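Local coordinates for histone-lysine N-methyltransferase family member SUVH9 (Arabidopsis thaliana, PDB 4NJ5), which lacks methyltransferase activity despite its SET domain, acts in gene silencing, and may bind methylated DNA and recruit RNA polymerase V to chromatin, at residues R13-Y23 with D82-M93. Residues are numbered along the deposited sequence; the frame is centred on the assembly and turned at random.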
# COMPACT_ATOMS: atom_id res chain seq x y z
N ARG A 13 -8.24 -8.43 -12.23
CA ARG A 13 -7.49 -8.06 -11.03
C ARG A 13 -6.00 -7.95 -11.33
O ARG A 13 -5.31 -7.05 -10.84
CB ARG A 13 -7.75 -9.07 -9.90
CG ARG A 13 -7.26 -8.65 -8.53
CD ARG A 13 -7.76 -7.27 -8.13
NE ARG A 13 -7.52 -7.00 -6.71
CZ ARG A 13 -7.72 -5.82 -6.13
NH1 ARG A 13 -7.47 -5.69 -4.83
NH2 ARG A 13 -8.16 -4.78 -6.83
N GLU A 14 -5.52 -8.86 -12.18
CA GLU A 14 -4.12 -8.85 -12.59
C GLU A 14 -3.79 -7.61 -13.43
O GLU A 14 -2.76 -6.95 -13.20
CB GLU A 14 -3.79 -10.13 -13.36
CG GLU A 14 -2.31 -10.40 -13.51
CD GLU A 14 -1.63 -10.79 -12.20
OE1 GLU A 14 -0.40 -10.97 -12.21
OE2 GLU A 14 -2.33 -10.94 -11.17
N HIS A 15 -4.65 -7.30 -14.39
CA HIS A 15 -4.47 -6.08 -15.18
C HIS A 15 -4.37 -4.85 -14.28
O HIS A 15 -3.47 -4.02 -14.45
CB HIS A 15 -5.58 -5.89 -16.22
CG HIS A 15 -5.48 -4.59 -16.96
ND1 HIS A 15 -4.54 -4.36 -17.93
CD2 HIS A 15 -6.19 -3.44 -16.83
CE1 HIS A 15 -4.68 -3.13 -18.40
NE2 HIS A 15 -5.68 -2.55 -17.74
N VAL A 16 -5.29 -4.74 -13.33
CA VAL A 16 -5.27 -3.62 -12.39
C VAL A 16 -3.96 -3.59 -11.59
O VAL A 16 -3.38 -2.52 -11.37
CB VAL A 16 -6.46 -3.66 -11.41
CG1 VAL A 16 -6.23 -2.73 -10.23
CG2 VAL A 16 -7.75 -3.30 -12.13
N ARG A 17 -3.50 -4.76 -11.17
CA ARG A 17 -2.25 -4.87 -10.44
C ARG A 17 -1.09 -4.27 -11.24
O ARG A 17 -0.36 -3.38 -10.76
CB ARG A 17 -1.97 -6.34 -10.10
CG ARG A 17 -0.85 -6.56 -9.11
CD ARG A 17 -0.77 -8.02 -8.68
NE ARG A 17 -0.29 -8.90 -9.73
CZ ARG A 17 1.00 -9.12 -10.00
NH1 ARG A 17 1.93 -8.50 -9.28
NH2 ARG A 17 1.35 -9.94 -10.97
N LYS A 18 -0.94 -4.73 -12.48
CA LYS A 18 0.10 -4.20 -13.37
C LYS A 18 -0.03 -2.69 -13.59
O LYS A 18 0.97 -1.96 -13.61
CB LYS A 18 0.07 -4.93 -14.72
CG LYS A 18 0.57 -6.36 -14.67
CD LYS A 18 2.06 -6.41 -14.39
CE LYS A 18 2.56 -7.84 -14.26
NZ LYS A 18 2.36 -8.63 -15.52
N THR A 19 -1.26 -2.22 -13.75
CA THR A 19 -1.49 -0.80 -13.97
C THR A 19 -1.01 0.02 -12.78
O THR A 19 -0.33 1.03 -12.95
CB THR A 19 -2.98 -0.48 -14.23
OG1 THR A 19 -3.45 -1.25 -15.34
CG2 THR A 19 -3.15 1.00 -14.54
N ARG A 20 -1.35 -0.43 -11.58
CA ARG A 20 -0.96 0.30 -10.38
C ARG A 20 0.56 0.29 -10.19
O ARG A 20 1.15 1.29 -9.78
CB ARG A 20 -1.68 -0.24 -9.14
CG ARG A 20 -3.19 -0.01 -9.19
CD ARG A 20 -3.83 -0.05 -7.80
NE ARG A 20 -3.42 1.08 -6.97
CZ ARG A 20 -3.98 1.38 -5.80
NH1 ARG A 20 -4.97 0.64 -5.32
NH2 ARG A 20 -3.54 2.42 -5.10
N MET A 21 1.18 -0.84 -10.52
CA MET A 21 2.64 -0.94 -10.46
C MET A 21 3.30 0.08 -11.39
O MET A 21 4.26 0.76 -11.01
CB MET A 21 3.10 -2.35 -10.81
CG MET A 21 3.45 -3.19 -9.61
SD MET A 21 4.33 -4.68 -10.11
CE MET A 21 3.02 -5.55 -10.96
N ILE A 22 2.77 0.19 -12.61
CA ILE A 22 3.26 1.18 -13.55
C ILE A 22 3.08 2.60 -13.01
O ILE A 22 4.02 3.40 -13.02
CB ILE A 22 2.57 1.07 -14.92
CG1 ILE A 22 3.04 -0.19 -15.65
CG2 ILE A 22 2.86 2.30 -15.77
CD1 ILE A 22 2.48 -0.33 -17.05
N TYR A 23 1.87 2.90 -12.53
CA TYR A 23 1.59 4.24 -12.02
C TYR A 23 2.55 4.67 -10.90
O TYR A 23 3.21 5.71 -11.00
CB TYR A 23 0.13 4.36 -11.56
CG TYR A 23 -0.22 5.73 -11.03
CD1 TYR A 23 -0.51 6.78 -11.89
CD2 TYR A 23 -0.27 5.97 -9.66
CE1 TYR A 23 -0.83 8.04 -11.40
CE2 TYR A 23 -0.59 7.22 -9.17
CZ TYR A 23 -0.87 8.25 -10.04
OH TYR A 23 -1.18 9.49 -9.54
N ASP A 82 -10.25 -1.03 -1.93
CA ASP A 82 -9.01 -0.57 -2.53
C ASP A 82 -8.77 0.88 -2.13
O ASP A 82 -9.70 1.68 -2.12
CB ASP A 82 -9.05 -0.70 -4.06
CG ASP A 82 -8.96 -2.13 -4.53
OD1 ASP A 82 -8.65 -3.01 -3.70
OD2 ASP A 82 -9.20 -2.39 -5.73
N ILE A 83 -7.53 1.19 -1.79
CA ILE A 83 -7.16 2.54 -1.38
C ILE A 83 -6.31 3.24 -2.44
O ILE A 83 -5.57 2.59 -3.18
CB ILE A 83 -6.41 2.57 -0.04
CG1 ILE A 83 -5.17 1.67 -0.11
CG2 ILE A 83 -7.34 2.16 1.09
CD1 ILE A 83 -4.27 1.79 1.10
N PHE A 84 -6.43 4.56 -2.48
CA PHE A 84 -5.70 5.39 -3.43
C PHE A 84 -5.25 6.66 -2.72
O PHE A 84 -5.87 7.07 -1.74
CB PHE A 84 -6.58 5.71 -4.63
CG PHE A 84 -7.12 4.50 -5.32
CD1 PHE A 84 -8.32 3.93 -4.92
CD2 PHE A 84 -6.42 3.90 -6.35
CE1 PHE A 84 -8.81 2.80 -5.54
CE2 PHE A 84 -6.90 2.77 -6.98
CZ PHE A 84 -8.10 2.22 -6.57
N PHE A 85 -4.19 7.29 -3.21
CA PHE A 85 -3.61 8.43 -2.51
C PHE A 85 -3.76 9.76 -3.25
O PHE A 85 -3.49 10.82 -2.69
CB PHE A 85 -2.14 8.17 -2.20
CG PHE A 85 -1.91 6.93 -1.39
CD1 PHE A 85 -2.33 6.87 -0.07
CD2 PHE A 85 -1.27 5.83 -1.94
CE1 PHE A 85 -2.12 5.74 0.69
CE2 PHE A 85 -1.05 4.69 -1.19
CZ PHE A 85 -1.48 4.64 0.13
N PHE A 86 -4.18 9.70 -4.51
CA PHE A 86 -4.31 10.90 -5.32
C PHE A 86 -5.58 10.84 -6.16
O PHE A 86 -6.03 9.77 -6.55
CB PHE A 86 -3.09 11.06 -6.23
CG PHE A 86 -1.78 11.10 -5.51
CD1 PHE A 86 -1.00 9.96 -5.41
CD2 PHE A 86 -1.31 12.27 -4.94
CE1 PHE A 86 0.22 9.98 -4.75
CE2 PHE A 86 -0.09 12.31 -4.28
CZ PHE A 86 0.68 11.16 -4.18
N ARG A 87 -6.15 12.01 -6.43
CA ARG A 87 -7.32 12.10 -7.29
C ARG A 87 -7.04 11.56 -8.69
O ARG A 87 -7.85 10.83 -9.24
CB ARG A 87 -7.81 13.54 -7.37
CG ARG A 87 -8.35 14.11 -6.08
CD ARG A 87 -9.66 13.46 -5.72
NE ARG A 87 -10.75 14.43 -5.60
CZ ARG A 87 -11.66 14.64 -6.54
NH1 ARG A 87 -12.62 15.54 -6.36
NH2 ARG A 87 -11.62 13.94 -7.65
N PHE A 88 -5.90 11.93 -9.25
CA PHE A 88 -5.57 11.55 -10.62
C PHE A 88 -5.45 10.03 -10.73
O PHE A 88 -5.81 9.43 -11.76
CB PHE A 88 -4.25 12.20 -11.04
CG PHE A 88 -4.30 12.85 -12.39
CD1 PHE A 88 -4.16 12.09 -13.54
CD2 PHE A 88 -4.45 14.22 -12.51
CE1 PHE A 88 -4.19 12.69 -14.79
CE2 PHE A 88 -4.48 14.82 -13.75
CZ PHE A 88 -4.34 14.05 -14.89
N GLU A 89 -4.96 9.42 -9.66
CA GLU A 89 -4.87 7.97 -9.56
C GLU A 89 -6.24 7.34 -9.84
O GLU A 89 -6.32 6.31 -10.52
CB GLU A 89 -4.38 7.58 -8.16
CG GLU A 89 -3.97 6.14 -8.02
CD GLU A 89 -3.29 5.85 -6.70
OE1 GLU A 89 -3.17 6.78 -5.86
OE2 GLU A 89 -2.87 4.69 -6.48
N LEU A 90 -7.30 7.96 -9.34
CA LEU A 90 -8.66 7.49 -9.57
C LEU A 90 -9.01 7.53 -11.06
O LEU A 90 -9.79 6.70 -11.53
CB LEU A 90 -9.66 8.33 -8.78
CG LEU A 90 -9.46 8.33 -7.27
CD1 LEU A 90 -10.45 9.27 -6.60
CD2 LEU A 90 -9.60 6.92 -6.72
N CYS A 91 -8.45 8.49 -11.77
CA CYS A 91 -8.66 8.59 -13.21
C CYS A 91 -7.95 7.45 -13.91
O CYS A 91 -8.48 6.84 -14.84
CB CYS A 91 -8.15 9.93 -13.75
SG CYS A 91 -8.85 11.38 -12.95
N VAL A 92 -6.73 7.17 -13.46
CA VAL A 92 -5.96 6.06 -14.01
C VAL A 92 -6.73 4.74 -13.91
O VAL A 92 -6.75 3.95 -14.85
CB VAL A 92 -4.58 5.91 -13.33
CG1 VAL A 92 -3.85 4.68 -13.85
CG2 VAL A 92 -3.75 7.17 -13.55
N MET A 93 -7.38 4.52 -12.77
CA MET A 93 -8.13 3.29 -12.55
C MET A 93 -9.58 3.35 -13.02
O MET A 93 -10.37 2.46 -12.73
CB MET A 93 -8.08 2.88 -11.07
CG MET A 93 -7.17 1.69 -10.81
SD MET A 93 -5.55 1.92 -11.57
CE MET A 93 -4.90 3.26 -10.57
O HOH W 1 -1.24 3.08 -7.98
O HOH W 2 -5.81 -0.95 -2.54
O HOH W 3 -6.31 -1.79 -6.66
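Arg-20 and Tyr-23 of the long N-terminal helix 8-35 make a buried polar and apolar contact with an edge of the SRA domain, meeting strand 83-84 and helix 87-92. The Arg-20 guanidinium grips one backbone oxygen end-on: NH1 lies 3.0 Å and NH2 2.8 Å from Ile-83 O, which sits near the guanidinium plane. NH2 also forms a salt bridge with Glu-89 OE2 (2.7 Å), weak as a hydrogen bond, with an N-H...O angle of 129°. Phe-84 CE2 lies over one guanidinium face, offset toward its rim, 3.3 Å from Arg-20 NH1, the planes 15° apart. A bend at chi3 (68°) turns the guanidinium off the line of its own chain, whose CG packs on Met-93 SD. Strand 83-84 pairs antiparallel with strand 190-206 of the mixed SRA sheet, so the helix is fastened to the sheet's margin, away from the zinc cluster. A methionine in place of Arg-20 would probably take both guanidinium donors from Ile-83 O and leave Glu-89 without this cationic mate. Glu-89 OE1 meanwhile accepts from Phe-85 N. Just under one turn further along, the Tyr-23 side chain crosses the Glu-89 stem at about a right angle, Tyr-23 CE2 3.7 Å from Glu-89 CG, while CD1 meets Val-92 CG2. At the other end Arg-13 pairs NH1 and NH2 with Asp-82 OD1 and OD2, nearly coplanar; its NH2 also bonds Gly-77 O.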